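Local atomic coordinates of OsmC family protein (Rhodothermus marinus, PDB entry 5CML), a protein that probably hydrolyses carboxylic esters through its N-terminal alpha/beta-hydrolase domain, the part crystallised here, which is joined in the full-length protein to an OsmC domain. Residues H142-A147 / F166-Q171; L192-S197 / C210-A215. All coordinates share one frame; numbering follows the deposited sequence.

Following the chain from the N terminus, the central mixed sheet of the alpha/beta-hydrolase core is built up to strand 127-131 before the chain leaves it for an excursion. Interaction 1 lies in that excursion, where 142-147 and 166-171 close a loop of 18 residues holding the middle strand of a small antiparallel sheet. After helices 170-179 and 181-187 the chain rejoins the core at strand 192-196. Interaction 2 then closes a 12-residue loop, bringing helix 206-214 back onto that strand. The two loops follow in series, neither nesting nor crossing. Their centres lie 24 Å apart: one joins the outer strands of the peripheral insertion, the other packs a helix on the core sheet.

Interaction 1: H142-A147 / F166-Q171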
loop_
_atom_site.group_PDB
_atom_site.type_symbol
_atom_site.label_atom_id
_atom_site.label_comp_id
_atom_site.label_asym_id
_atom_site.label_seq_id
_atom_site.Cartn_x
_atom_site.Cartn_y
_atom_site.Cartn_z
ATOM N N HIS A 142 14.121 -9.335 7.148
ATOM C CA HIS A 142 14.595 -10.184 6.060
ATOM C C HIS A 142 14.890 -9.368 4.794
ATOM O O HIS A 142 15.753 -9.735 3.991
ATOM C CB HIS A 142 13.556 -11.265 5.769
ATOM C CG HIS A 142 13.993 -12.252 4.737
ATOM N ND1 HIS A 142 13.455 -12.293 3.467
ATOM C CD2 HIS A 142 14.920 -13.235 4.784
ATOM C CE1 HIS A 142 14.036 -13.258 2.776
ATOM N NE2 HIS A 142 14.926 -13.848 3.555
ATOM N N LEU A 143 14.172 -8.262 4.633
ATOM C CA LEU A 143 14.226 -7.433 3.421
ATOM C C LEU A 143 15.201 -6.257 3.482
ATOM O O LEU A 143 15.487 -5.640 2.451
ATOM C CB LEU A 143 12.838 -6.862 3.129
ATOM C CG LEU A 143 11.662 -7.830 3.133
ATOM C CD1 LEU A 143 10.352 -7.057 2.998
ATOM C CD2 LEU A 143 11.782 -8.878 2.033
ATOM N N LEU A 144 15.694 -5.939 4.678
ATOM C CA LEU A 144 16.332 -4.645 4.951
ATOM C C LEU A 144 17.699 -4.784 5.569
ATOM O O LEU A 144 17.946 -5.736 6.301
ATOM C CB LEU A 144 15.480 -3.816 5.921
ATOM C CG LEU A 144 14.389 -2.909 5.359
ATOM C CD1 LEU A 144 13.425 -3.660 4.462
ATOM C CD2 LEU A 144 13.641 -2.281 6.517
ATOM N N ARG A 145 18.569 -3.809 5.300
ATOM C CA ARG A 145 19.833 -3.667 6.025
ATOM C C ARG A 145 20.157 -2.167 6.218
ATOM O O ARG A 145 19.735 -1.328 5.426
ATOM C CB ARG A 145 20.973 -4.402 5.289
ATOM C CG ARG A 145 20.803 -4.607 3.774
ATOM C CD ARG A 145 19.977 -5.868 3.405
ATOM N NE ARG A 145 20.100 -6.289 1.998
ATOM C CZ ARG A 145 19.396 -7.287 1.460
ATOM N NH1 ARG A 145 18.519 -7.954 2.208
ATOM N NH2 ARG A 145 19.546 -7.629 0.176
ATOM N N PRO A 146 20.874 -1.809 7.294
ATOM C CA PRO A 146 21.221 -0.386 7.444
ATOM C C PRO A 146 22.006 0.168 6.247
ATOM O O PRO A 146 22.891 -0.502 5.710
ATOM C CB PRO A 146 22.072 -0.365 8.717
ATOM C CG PRO A 146 21.565 -1.527 9.513
ATOM C CD PRO A 146 21.217 -2.591 8.496
ATOM N N ALA A 147 21.657 1.379 5.821
ATOM C CA ALA A 147 22.426 2.065 4.788
ATOM C C ALA A 147 23.628 2.735 5.435
ATOM O O ALA A 147 23.647 2.948 6.644
ATOM C CB ALA A 147 21.565 3.081 4.063
ATOM N N PHE A 166 16.117 -0.131 -2.833
ATOM C CA PHE A 166 15.809 1.260 -2.508
ATOM C C PHE A 166 16.088 1.577 -1.050
ATOM O O PHE A 166 16.357 0.687 -0.253
ATOM C CB PHE A 166 14.344 1.589 -2.861
ATOM C CG PHE A 166 13.308 0.762 -2.127
ATOM C CD1 PHE A 166 12.889 -0.452 -2.639
ATOM C CD2 PHE A 166 12.714 1.233 -0.960
ATOM C CE1 PHE A 166 11.919 -1.202 -1.994
ATOM C CE2 PHE A 166 11.729 0.488 -0.309
ATOM C CZ PHE A 166 11.342 -0.731 -0.822
ATOM N N ARG A 167 16.034 2.865 -0.722
ATOM C CA ARG A 167 16.274 3.326 0.645
ATOM C C ARG A 167 14.983 3.696 1.342
ATOM O O ARG A 167 14.053 4.177 0.696
ATOM C CB ARG A 167 17.183 4.556 0.659
ATOM C CG ARG A 167 18.482 4.408 -0.091
ATOM C CD ARG A 167 19.038 5.783 -0.443
ATOM N NE ARG A 167 19.674 6.397 0.717
ATOM C CZ ARG A 167 20.861 6.031 1.188
ATOM N NH1 ARG A 167 21.530 5.044 0.599
ATOM N NH2 ARG A 167 21.375 6.638 2.252
ATOM N N ILE A 168 14.933 3.490 2.654
ATOM C CA ILE A 168 13.859 4.033 3.486
ATOM C C ILE A 168 14.426 4.487 4.836
ATOM O O ILE A 168 15.534 4.101 5.211
ATOM C CB ILE A 168 12.727 3.009 3.727
ATOM C CG1 ILE A 168 13.259 1.774 4.455
ATOM C CG2 ILE A 168 12.076 2.648 2.407
ATOM C CD1 ILE A 168 12.144 0.901 5.029
ATOM N N LYS A 169 13.670 5.303 5.565
ATOM C CA LYS A 169 14.083 5.701 6.916
ATOM C C LYS A 169 14.096 4.520 7.912
ATOM O O LYS A 169 13.176 3.693 7.930
ATOM C CB LYS A 169 13.158 6.804 7.438
ATOM C CG LYS A 169 13.114 8.054 6.560
ATOM C CD LYS A 169 14.507 8.641 6.381
ATOM C CE LYS A 169 14.466 10.110 5.997
ATOM N NZ LYS A 169 15.841 10.709 5.964
ATOM N N LYS A 170 15.145 4.432 8.731
ATOM C CA LYS A 170 15.167 3.460 9.834
ATOM C C LYS A 170 13.983 3.693 10.770
ATOM O O LYS A 170 13.498 2.755 11.415
ATOM C CB LYS A 170 16.471 3.538 10.628
ATOM C CG LYS A 170 17.708 3.074 9.866
ATOM C CD LYS A 170 18.972 3.265 10.711
ATOM C CE LYS A 170 20.236 3.283 9.860
ATOM N NZ LYS A 170 21.474 3.491 10.676
ATOM N N GLN A 171 13.519 4.940 10.820
ATOM C CA GLN A 171 12.346 5.313 11.604
ATOM C C GLN A 171 11.139 4.445 11.234
ATOM O O GLN A 171 10.308 4.145 12.090
ATOM C CB GLN A 171 12.023 6.810 11.401
ATOM C CG GLN A 171 10.774 7.313 12.140
ATOM C CD GLN A 171 10.364 8.725 11.733
ATOM O OE1 GLN A 171 10.580 9.148 10.594
ATOM N NE2 GLN A 171 9.769 9.459 12.668
#
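Ala147 against Arg167, Lys170 against Pro146 and Ile168 against Leu144 make up this contact, which joins the two outer strands of a small three-stranded antiparallel sheet, 144-146 and 166-169. The sheet belongs to an insertion between core strands 127-131 and 192-196, the place where alpha/beta-hydrolases commonly carry a cap. Strand 156-159 runs between the two and takes the backbone hydrogen bonds, Ala147 pairing with Glu156 and Ile168 with Ala157. What meets across the gap is therefore side chains alone, and the touching parts, 144-147 and 167-170, run 95° apart.

Ala147 points its methyl at the guanidinium of Arg167. CB lies obliquely to that group, 4.0 Å from both NH1 and NH2 of Arg167, a van der Waals contact without a hydrogen bond. The arginine gets there by bending at chi3 (78°), and its NE is held by a salt bridge to Glu156 of the middle strand, which helps fix how the flat group is turned.

Lys170, just after strand 166-169, reaches with its nearly straight chain to Pro146, where CE, the last carbon of Lys170, lies 4.2 Å from Pro146 CB, while NZ continues to a long, weak ion pair with Asp149. This side of the contact is at the protein surface.

Ile168 is the buried member. Both it and Leu144 touch Val159 of the middle strand and meet each other across that strand, and Leu144 also leans on Leu110 of helix 110-118. The CG1 branch of Ile168 is placed between backbone N and carbonyl carbon (chi1 61°), and its extended end meets Leu144 at about a right angle, CD1 of Ile168 lying 3.8 Å from Leu144 CD2.

Interaction 2: L192-S197 / C210-A215; sequences LLLFHS and CLFQAA
Leu211, Phe212 and Ala215 pack the last turn of helix 206-214 against Leu192 and Leu194 of strand 192-196, the first half of a beta-alpha-beta crossover completed by strand 219-223. Just before them, Cys210, modelled in two conformers, forms a disulfide with Cys135, which lies beyond strand 127-131.

Leu211 faces the sheet, and the forked end of Leu194 straddles its CB: Leu194 CD1 is 4.0 Å and Leu194 CD2 4.1 Å from Leu211 CB. The Leu211 side chain also touches Val185 of helix 181-187.

Phe212 comes next, and here CD1 of Leu194 presses on the helix backbone itself, 3.7 Å from Phe212 N. The phenyl ring, swung anti to its own N (chi1 -171°), presents its edge to that methyl, and the side chain lies about 4 Å from a bound triethylene glycol, probably from the crystallisation liquor.

At Ala215 the chain leaves helical geometry, although its N still bonds to Leu211 O. Its methyl meets Leu192, two residues before Leu194: Leu192 CD2 is 3.7 Å from Ala215 CB.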
loop_
_atom_site.group_PDB
_atom_site.type_symbol
_atom_site.label_atom_id
_atom_site.label_comp_id
_atom_site.label_asym_id
_atom_site.label_seq_id
_atom_site.Cartn_x
_atom_site.Cartn_y
_atom_site.Cartn_z
ATOM N N LEU A 192 -11.111 -5.821 6.066
ATOM C CA LEU A 192 -9.774 -6.114 5.568
ATOM C C LEU A 192 -9.817 -7.148 4.450
ATOM O O LEU A 192 -10.503 -8.166 4.570
ATOM C CB LEU A 192 -8.911 -6.653 6.709
ATOM C CG LEU A 192 -7.515 -7.172 6.348
ATOM C CD1 LEU A 192 -6.630 -6.057 5.842
ATOM C CD2 LEU A 192 -6.864 -7.886 7.532
ATOM N N LEU A 193 -9.050 -6.899 3.399
ATOM C CA LEU A 193 -8.850 -7.872 2.319
ATOM C C LEU A 193 -7.357 -8.067 2.083
ATOM O O LEU A 193 -6.634 -7.124 1.751
ATOM C CB LEU A 193 -9.564 -7.409 1.029
ATOM C CG LEU A 193 -9.264 -8.237 -0.225
ATOM C CD1 LEU A 193 -9.668 -9.723 -0.034
ATOM C CD2 LEU A 193 -9.977 -7.641 -1.445
ATOM N N LEU A 194 -6.888 -9.288 2.307
ATOM C CA LEU A 194 -5.501 -9.651 2.093
ATOM C C LEU A 194 -5.332 -10.422 0.798
ATOM O O LEU A 194 -5.975 -11.450 0.624
ATOM C CB LEU A 194 -5.005 -10.545 3.231
ATOM C CG LEU A 194 -5.086 -9.963 4.642
ATOM C CD1 LEU A 194 -5.018 -11.089 5.667
ATOM C CD2 LEU A 194 -3.955 -8.974 4.844
ATOM N N PHE A 195 -4.446 -9.957 -0.073
ATOM C CA PHE A 195 -4.009 -10.720 -1.240
ATOM C C PHE A 195 -2.616 -11.235 -0.994
ATOM O O PHE A 195 -1.775 -10.481 -0.505
ATOM C CB PHE A 195 -3.947 -9.867 -2.503
ATOM C CG PHE A 195 -5.268 -9.349 -3.001
ATOM C CD1 PHE A 195 -6.006 -10.066 -3.924
ATOM C CD2 PHE A 195 -5.730 -8.097 -2.616
ATOM C CE1 PHE A 195 -7.206 -9.547 -4.429
ATOM C CE2 PHE A 195 -6.912 -7.591 -3.108
ATOM C CZ PHE A 195 -7.650 -8.323 -4.019
ATOM N N HIS A 196 -2.326 -12.487 -1.356
ATOM C CA HIS A 196 -0.971 -12.985 -1.236
ATOM C C HIS A 196 -0.782 -14.191 -2.125
ATOM O O HIS A 196 -1.675 -15.024 -2.230
ATOM C CB HIS A 196 -0.671 -13.373 0.209
ATOM C CG HIS A 196 0.745 -13.135 0.636
ATOM N ND1 HIS A 196 1.067 -12.241 1.632
ATOM C CD2 HIS A 196 1.916 -13.694 0.236
ATOM C CE1 HIS A 196 2.375 -12.247 1.828
ATOM N NE2 HIS A 196 2.915 -13.121 0.996
ATOM N N SER A 197 0.399 -14.300 -2.724
ATOM C CA SER A 197 0.742 -15.478 -3.504
ATOM C C SER A 197 1.384 -16.558 -2.655
ATOM O O SER A 197 2.335 -16.288 -1.916
ATOM C CB SER A 197 1.703 -15.127 -4.608
ATOM O OG SER A 197 2.133 -16.304 -5.232
ATOM N N CYS A 210 -0.773 -14.951 9.321
ATOM C CA CYS A 210 -0.503 -14.211 10.533
ATOM C C CYS A 210 -1.414 -12.990 10.644
ATOM O O CYS A 210 -2.025 -12.732 11.676
ATOM C CB CYS A 210 0.971 -13.804 10.520
ATOM S SG CYS A 210 1.513 -12.802 11.857
ATOM N N LEU A 211 -1.499 -12.236 9.544
ATOM C CA LEU A 211 -2.335 -11.046 9.547
ATOM C C LEU A 211 -3.812 -11.436 9.666
ATOM O O LEU A 211 -4.571 -10.781 10.374
ATOM C CB LEU A 211 -2.094 -10.186 8.293
ATOM C CG LEU A 211 -0.748 -9.443 8.262
ATOM C CD1 LEU A 211 -0.406 -8.923 6.849
ATOM C CD2 LEU A 211 -0.771 -8.277 9.238
ATOM N N PHE A 212 -4.224 -12.504 8.988
ATOM C CA PHE A 212 -5.618 -12.923 9.050
ATOM C C PHE A 212 -6.013 -13.351 10.460
ATOM O O PHE A 212 -7.100 -13.023 10.936
ATOM C CB PHE A 212 -5.876 -14.053 8.040
ATOM C CG PHE A 212 -7.329 -14.402 7.869
ATOM C CD1 PHE A 212 -7.940 -15.307 8.713
ATOM C CD2 PHE A 212 -8.086 -13.831 6.861
ATOM C CE1 PHE A 212 -9.275 -15.631 8.558
ATOM C CE2 PHE A 212 -9.427 -14.158 6.710
ATOM C CZ PHE A 212 -10.017 -15.059 7.549
ATOM N N GLN A 213 -5.136 -14.074 11.138
ATOM C CA GLN A 213 -5.428 -14.507 12.501
ATOM C C GLN A 213 -5.521 -13.325 13.469
ATOM O O GLN A 213 -6.310 -13.349 14.432
ATOM C CB GLN A 213 -4.368 -15.514 12.949
ATOM C CG GLN A 213 -4.431 -16.828 12.191
ATOM C CD GLN A 213 -3.394 -17.824 12.667
ATOM O OE1 GLN A 213 -3.362 -18.174 13.847
ATOM N NE2 GLN A 213 -2.543 -18.292 11.754
ATOM N N ALA A 214 -4.734 -12.285 13.212
ATOM C CA ALA A 214 -4.705 -11.111 14.088
ATOM C C ALA A 214 -5.979 -10.305 13.922
ATOM O O ALA A 214 -6.487 -9.717 14.873
ATOM C CB ALA A 214 -3.494 -10.244 13.773
ATOM N N ALA A 215 -6.462 -10.245 12.680
ATOM C CA ALA A 215 -7.619 -9.443 12.359
ATOM C C ALA A 215 -8.907 -10.014 12.935
ATOM O O ALA A 215 -8.994 -11.191 13.319
ATOM C CB ALA A 215 -7.745 -9.310 10.863
#